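Local coordinates for protein alpha-fucosidase (Bifidobacterium bifidum, PDB 2EAB) that probably releases alpha-1,2-linked L-fucose from glycans by hydrolysis, this chain being its family 95 glycoside hydrolase catalytic part, at residues R380-P394 against A435-Y447. Sequence-based numbering, arbitrary orientation.
Sequences RYLTIGSSRENSQLP and ANMGELAEPLIEY. With CA (calcium ion), chain C.
L440 lays its isobutyl group against the backbone where helix 365-386 ends: CB lies 3.2 Å from S387 O, and the forked side chain lets its methyls part, CD1 to T383 CG2 and I384 CG1, CD2 to R388 NE, whose guanidinium is salt-bridged to D326. S387, with OG anti to its own N (chi1 -176°), bonds L440 O at 2.8 Å in the carbonyl plane and is also hydrogen-bonded to Y429 OH. R380 bends at chi3 (70°) and grips A435 O side-on with NE (2.9 Å) and NH2 (3.0 Å), the acceptor nearly in the guanidinium plane, while M437 SD lies over one face and NH1 bonds Y331 O. Cut back to an alanine, R380 would lose its guanidinium, which would probably leave both A435 O and Y331 O without its N-H groups and open a gap beside M437. Further along, P443 sets CG 3.3 Å from S387 OG, its compact ring fitting close to the loop, and P394 CD meets Y447 CD1 at 3.6 Å. That loop carries L393 O, which with S386 O and E77 binds calcium. Around this buried contact, helix 316-331 packs on I384 and E439, helix 767-780 on R380 and T383, helix 507-520 on L444, and Y381 OH bonds P53 O of strand 52-55.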
loop_
_atom_site.group_PDB
_atom_site.type_symbol
_atom_site.label_atom_id
_atom_site.label_comp_id
_atom_site.label_asym_id
_atom_site.label_seq_id
_atom_site.Cartn_x
_atom_site.Cartn_y
_atom_site.Cartn_z
ATOM N N ARG A 380 -3.847 -9.125 -3.427
ATOM C CA ARG A 380 -4.177 -8.685 -4.773
ATOM C C ARG A 380 -5.636 -8.235 -4.828
ATOM O O ARG A 380 -5.934 -7.145 -5.307
ATOM C CB ARG A 380 -3.888 -9.788 -5.796
ATOM C CG ARG A 380 -2.407 -10.156 -5.878
ATOM C CD ARG A 380 -2.082 -11.079 -7.041
ATOM N NE ARG A 380 -2.188 -10.406 -8.331
ATOM C CZ ARG A 380 -3.216 -10.532 -9.167
ATOM N NH1 ARG A 380 -4.252 -11.309 -8.862
ATOM N NH2 ARG A 380 -3.200 -9.887 -10.320
ATOM N N TYR A 381 -6.533 -9.074 -4.313
ATOM C CA TYR A 381 -7.953 -8.751 -4.232
ATOM C C TYR A 381 -8.198 -7.381 -3.587
ATOM O O TYR A 381 -8.970 -6.572 -4.102
ATOM C CB TYR A 381 -8.694 -9.851 -3.455
ATOM C CG TYR A 381 -10.127 -9.492 -3.172
ATOM C CD1 TYR A 381 -11.122 -9.738 -4.110
ATOM C CD2 TYR A 381 -10.485 -8.865 -1.977
ATOM C CE1 TYR A 381 -12.441 -9.386 -3.860
ATOM C CE2 TYR A 381 -11.797 -8.505 -1.719
ATOM C CZ TYR A 381 -12.768 -8.768 -2.663
ATOM O OH TYR A 381 -14.068 -8.408 -2.411
ATOM N N LEU A 382 -7.526 -7.134 -2.464
ATOM C CA LEU A 382 -7.743 -5.917 -1.685
ATOM C C LEU A 382 -7.244 -4.680 -2.418
ATOM O O LEU A 382 -7.766 -3.584 -2.196
ATOM C CB LEU A 382 -7.109 -6.022 -0.296
ATOM C CG LEU A 382 -7.782 -7.010 0.664
ATOM C CD1 LEU A 382 -6.901 -7.210 1.883
ATOM C CD2 LEU A 382 -9.193 -6.552 1.072
ATOM N N THR A 383 -6.249 -4.858 -3.291
ATOM C CA THR A 383 -5.802 -3.769 -4.156
ATOM C C THR A 383 -6.912 -3.397 -5.141
ATOM O O THR A 383 -7.247 -2.223 -5.300
ATOM C CB THR A 383 -4.520 -4.130 -4.941
ATOM O OG1 THR A 383 -3.493 -4.565 -4.044
ATOM C CG2 THR A 383 -4.009 -2.926 -5.712
ATOM N N ILE A 384 -7.481 -4.406 -5.800
ATOM C CA ILE A 384 -8.587 -4.182 -6.730
ATOM C C ILE A 384 -9.765 -3.484 -6.036
ATOM O O ILE A 384 -10.367 -2.574 -6.596
ATOM C CB ILE A 384 -9.050 -5.505 -7.392
ATOM C CG1 ILE A 384 -7.873 -6.196 -8.096
ATOM C CG2 ILE A 384 -10.206 -5.252 -8.365
ATOM C CD1 ILE A 384 -8.160 -7.632 -8.509
ATOM N N GLY A 385 -10.076 -3.904 -4.815
ATOM C CA GLY A 385 -11.190 -3.321 -4.074
ATOM C C GLY A 385 -10.989 -1.895 -3.589
ATOM O O GLY A 385 -11.960 -1.152 -3.435
ATOM N N SER A 386 -9.738 -1.503 -3.347
ATOM C CA SER A 386 -9.443 -0.206 -2.711
ATOM C C SER A 386 -8.715 0.829 -3.571
ATOM O O SER A 386 -8.678 2.007 -3.210
ATOM C CB SER A 386 -8.649 -0.411 -1.416
ATOM O OG SER A 386 -7.341 -0.883 -1.678
ATOM N N SER A 387 -8.138 0.392 -4.687
ATOM C CA SER A 387 -7.258 1.249 -5.471
ATOM C C SER A 387 -7.422 0.958 -6.959
ATOM O O SER A 387 -6.750 0.083 -7.510
ATOM C CB SER A 387 -5.806 1.034 -5.027
ATOM O OG SER A 387 -4.914 1.911 -5.693
ATOM N N ARG A 388 -8.326 1.677 -7.613
ATOM C CA ARG A 388 -8.518 1.497 -9.050
ATOM C C ARG A 388 -7.960 2.687 -9.817
ATOM O O ARG A 388 -7.683 3.737 -9.232
ATOM C CB ARG A 388 -9.994 1.252 -9.382
ATOM C CG ARG A 388 -10.528 -0.087 -8.878
ATOM C CD ARG A 388 -9.783 -1.275 -9.491
ATOM N NE ARG A 388 -9.871 -1.313 -10.954
ATOM C CZ ARG A 388 -10.826 -1.935 -11.644
ATOM N NH1 ARG A 388 -11.793 -2.601 -11.022
ATOM N NH2 ARG A 388 -10.801 -1.896 -12.972
ATOM N N GLU A 389 -7.796 2.522 -11.130
ATOM C CA GLU A 389 -7.255 3.587 -11.985
ATOM C C GLU A 389 -8.009 4.890 -11.812
ATOM O O GLU A 389 -7.414 5.966 -11.892
ATOM C CB GLU A 389 -7.307 3.190 -13.462
ATOM C CG GLU A 389 -6.445 2.010 -13.818
ATOM C CD GLU A 389 -6.836 1.380 -15.141
ATOM O OE1 GLU A 389 -6.627 2.028 -16.191
ATOM O OE2 GLU A 389 -7.344 0.232 -15.126
ATOM N N ASN A 390 -9.314 4.793 -11.577
ATOM C CA ASN A 390 -10.142 5.978 -11.433
ATOM C C ASN A 390 -10.527 6.323 -9.991
ATOM O O ASN A 390 -11.398 7.160 -9.768
ATOM C CB ASN A 390 -11.380 5.887 -12.331
ATOM C CG ASN A 390 -12.347 4.799 -11.897
ATOM O OD1 ASN A 390 -12.100 4.056 -10.944
ATOM N ND2 ASN A 390 -13.462 4.700 -12.607
ATOM N N SER A 391 -9.868 5.701 -9.015
ATOM C CA SER A 391 -10.011 6.128 -7.622
ATOM C C SER A 391 -9.522 7.553 -7.479
ATOM O O SER A 391 -8.537 7.955 -8.115
ATOM C CB SER A 391 -9.185 5.248 -6.685
ATOM O OG SER A 391 -9.723 3.945 -6.585
ATOM N N GLN A 392 -10.197 8.318 -6.633
ATOM C CA GLN A 392 -9.731 9.666 -6.352
ATOM C C GLN A 392 -8.557 9.693 -5.382
ATOM O O GLN A 392 -7.768 10.631 -5.409
ATOM C CB GLN A 392 -10.871 10.536 -5.834
ATOM C CG GLN A 392 -11.984 10.721 -6.847
ATOM C CD GLN A 392 -12.878 11.878 -6.502
ATOM O OE1 GLN A 392 -12.498 13.032 -6.666
ATOM N NE2 GLN A 392 -14.073 11.578 -6.013
ATOM N N LEU A 393 -8.451 8.670 -4.536
ATOM C CA LEU A 393 -7.409 8.590 -3.519
ATOM C C LEU A 393 -6.796 7.195 -3.508
ATOM O O LEU A 393 -7.469 6.222 -3.847
ATOM C CB LEU A 393 -7.982 8.934 -2.138
ATOM C CG LEU A 393 -8.381 10.406 -1.961
ATOM C CD1 LEU A 393 -9.229 10.607 -0.717
ATOM C CD2 LEU A 393 -7.168 11.328 -1.947
ATOM N N PRO A 394 -5.517 7.090 -3.105
ATOM C CA PRO A 394 -4.917 5.769 -2.994
ATOM C C PRO A 394 -5.517 5.051 -1.793
ATOM O O PRO A 394 -6.283 5.651 -1.014
ATOM C CB PRO A 394 -3.433 6.077 -2.767
ATOM C CG PRO A 394 -3.402 7.436 -2.189
ATOM C CD PRO A 394 -4.591 8.167 -2.712
ATOM N N ALA A 435 2.954 -8.051 -8.739
ATOM C CA ALA A 435 1.768 -8.901 -8.815
ATOM C C ALA A 435 0.811 -8.505 -9.946
ATOM O O ALA A 435 -0.364 -8.876 -9.927
ATOM C CB ALA A 435 1.047 -8.956 -7.465
ATOM N N ASN A 436 1.326 -7.780 -10.939
ATOM C CA ASN A 436 0.606 -7.535 -12.199
ATOM C C ASN A 436 -0.692 -6.737 -12.015
ATOM O O ASN A 436 -1.755 -7.118 -12.514
ATOM C CB ASN A 436 0.351 -8.859 -12.938
ATOM C CG ASN A 436 0.304 -8.700 -14.448
ATOM O OD1 ASN A 436 0.075 -7.613 -14.980
ATOM N ND2 ASN A 436 0.524 -9.807 -15.150
ATOM N N MET A 437 -0.584 -5.624 -11.296
ATOM C CA MET A 437 -1.705 -4.706 -11.093
ATOM C C MET A 437 -1.232 -3.270 -11.296
ATOM O O MET A 437 -1.715 -2.352 -10.624
ATOM C CB MET A 437 -2.283 -4.866 -9.682
ATOM C CG MET A 437 -2.756 -6.274 -9.362
ATOM S SD MET A 437 -3.434 -6.449 -7.709
ATOM C CE MET A 437 -1.971 -6.145 -6.706
ATOM N N GLY A 438 -0.309 -3.067 -12.237
ATOM C CA GLY A 438 0.392 -1.787 -12.374
ATOM C C GLY A 438 -0.513 -0.580 -12.554
ATOM O O GLY A 438 -0.231 0.500 -12.024
ATOM N N GLU A 439 -1.605 -0.749 -13.295
ATOM C CA GLU A 439 -2.523 0.365 -13.526
ATOM C C GLU A 439 -3.156 0.870 -12.229
ATOM O O GLU A 439 -3.594 2.020 -12.145
ATOM C CB GLU A 439 -3.604 -0.016 -14.540
ATOM C CG GLU A 439 -4.575 -1.075 -14.066
ATOM C CD GLU A 439 -4.217 -2.478 -14.505
ATOM O OE1 GLU A 439 -3.015 -2.827 -14.551
ATOM O OE2 GLU A 439 -5.161 -3.239 -14.813
ATOM N N LEU A 440 -3.188 0.008 -11.216
ATOM C CA LEU A 440 -3.828 0.341 -9.950
ATOM C C LEU A 440 -2.957 1.243 -9.075
ATOM O O LEU A 440 -3.401 1.707 -8.024
ATOM C CB LEU A 440 -4.263 -0.925 -9.209
ATOM C CG LEU A 440 -5.146 -1.903 -9.994
ATOM C CD1 LEU A 440 -5.765 -2.926 -9.064
ATOM C CD2 LEU A 440 -6.232 -1.200 -10.789
ATOM N N ALA A 441 -1.729 1.518 -9.518
ATOM C CA ALA A 441 -0.875 2.505 -8.861
ATOM C C ALA A 441 -1.251 3.937 -9.225
ATOM O O ALA A 441 -0.776 4.879 -8.589
ATOM C CB ALA A 441 0.579 2.254 -9.207
ATOM N N GLU A 442 -2.091 4.114 -10.243
ATOM C CA GLU A 442 -2.424 5.458 -10.720
ATOM C C GLU A 442 -2.846 6.434 -9.607
ATOM O O GLU A 442 -2.336 7.552 -9.561
ATOM C CB GLU A 442 -3.469 5.413 -11.844
ATOM C CG GLU A 442 -3.929 6.789 -12.362
ATOM C CD GLU A 442 -2.792 7.690 -12.841
ATOM O OE1 GLU A 442 -1.773 7.177 -13.357
ATOM O OE2 GLU A 442 -2.936 8.927 -12.714
ATOM N N PRO A 443 -3.777 6.034 -8.715
ATOM C CA PRO A 443 -4.139 6.995 -7.664
ATOM C C PRO A 443 -2.983 7.382 -6.736
ATOM O O PRO A 443 -2.999 8.482 -6.190
ATOM C CB PRO A 443 -5.264 6.291 -6.893
ATOM C CG PRO A 443 -5.133 4.862 -7.236
ATOM C CD PRO A 443 -4.596 4.809 -8.634
ATOM N N LEU A 444 -1.999 6.504 -6.537
ATOM C CA LEU A 444 -0.816 6.906 -5.777
ATOM C C LEU A 444 -0.019 7.969 -6.527
ATOM O O LEU A 444 0.433 8.944 -5.932
ATOM C CB LEU A 444 0.091 5.721 -5.426
ATOM C CG LEU A 444 1.313 6.117 -4.587
ATOM C CD1 LEU A 444 0.883 6.600 -3.195
ATOM C CD2 LEU A 444 2.307 4.976 -4.498
ATOM N N ILE A 445 0.168 7.784 -7.832
ATOM C CA ILE A 445 0.914 8.763 -8.614
ATOM C C ILE A 445 0.221 10.123 -8.542
ATOM O O ILE A 445 0.865 11.142 -8.285
ATOM C CB ILE A 445 1.106 8.327 -10.086
ATOM C CG1 ILE A 445 1.731 6.928 -10.157
ATOM C CG2 ILE A 445 1.970 9.343 -10.836
ATOM C CD1 ILE A 445 1.836 6.361 -11.557
ATOM N N GLU A 446 -1.093 10.128 -8.754
ATOM C CA GLU A 446 -1.861 11.362 -8.644
ATOM C C GLU A 446 -1.795 11.973 -7.240
ATOM O O GLU A 446 -1.727 13.190 -7.093
ATOM C CB GLU A 446 -3.313 11.154 -9.071
ATOM C CG GLU A 446 -4.075 12.478 -9.138
ATOM C CD GLU A 446 -5.543 12.353 -9.492
ATOM O OE1 GLU A 446 -5.971 11.298 -9.995
ATOM O OE2 GLU A 446 -6.278 13.337 -9.259
ATOM N N TYR A 447 -1.786 11.125 -6.216
ATOM C CA TYR A 447 -1.688 11.596 -4.833
ATOM C C TYR A 447 -0.361 12.309 -4.578
ATOM O O TYR A 447 -0.323 13.357 -3.937
ATOM C CB TYR A 447 -1.852 10.424 -3.865
ATOM C CG TYR A 447 -1.904 10.855 -2.418
ATOM C CD1 TYR A 447 -3.077 11.374 -1.873
ATOM C CD2 TYR A 447 -0.777 10.758 -1.602
ATOM C CE1 TYR A 447 -3.135 11.781 -0.551
ATOM C CE2 TYR A 447 -0.822 11.172 -0.277
ATOM C CZ TYR A 447 -2.005 11.676 0.242
ATOM O OH TYR A 447 -2.030 12.087 1.558
HETATM CA CA CA C . -9.351 4.567 -2.873
HETATM O O HOH W 1 -6.375 9.500 -8.020
HETATM O O HOH W 2 -8.023 12.607 -7.214
HETATM O O HOH W 3 -4.910 10.373 -5.554
#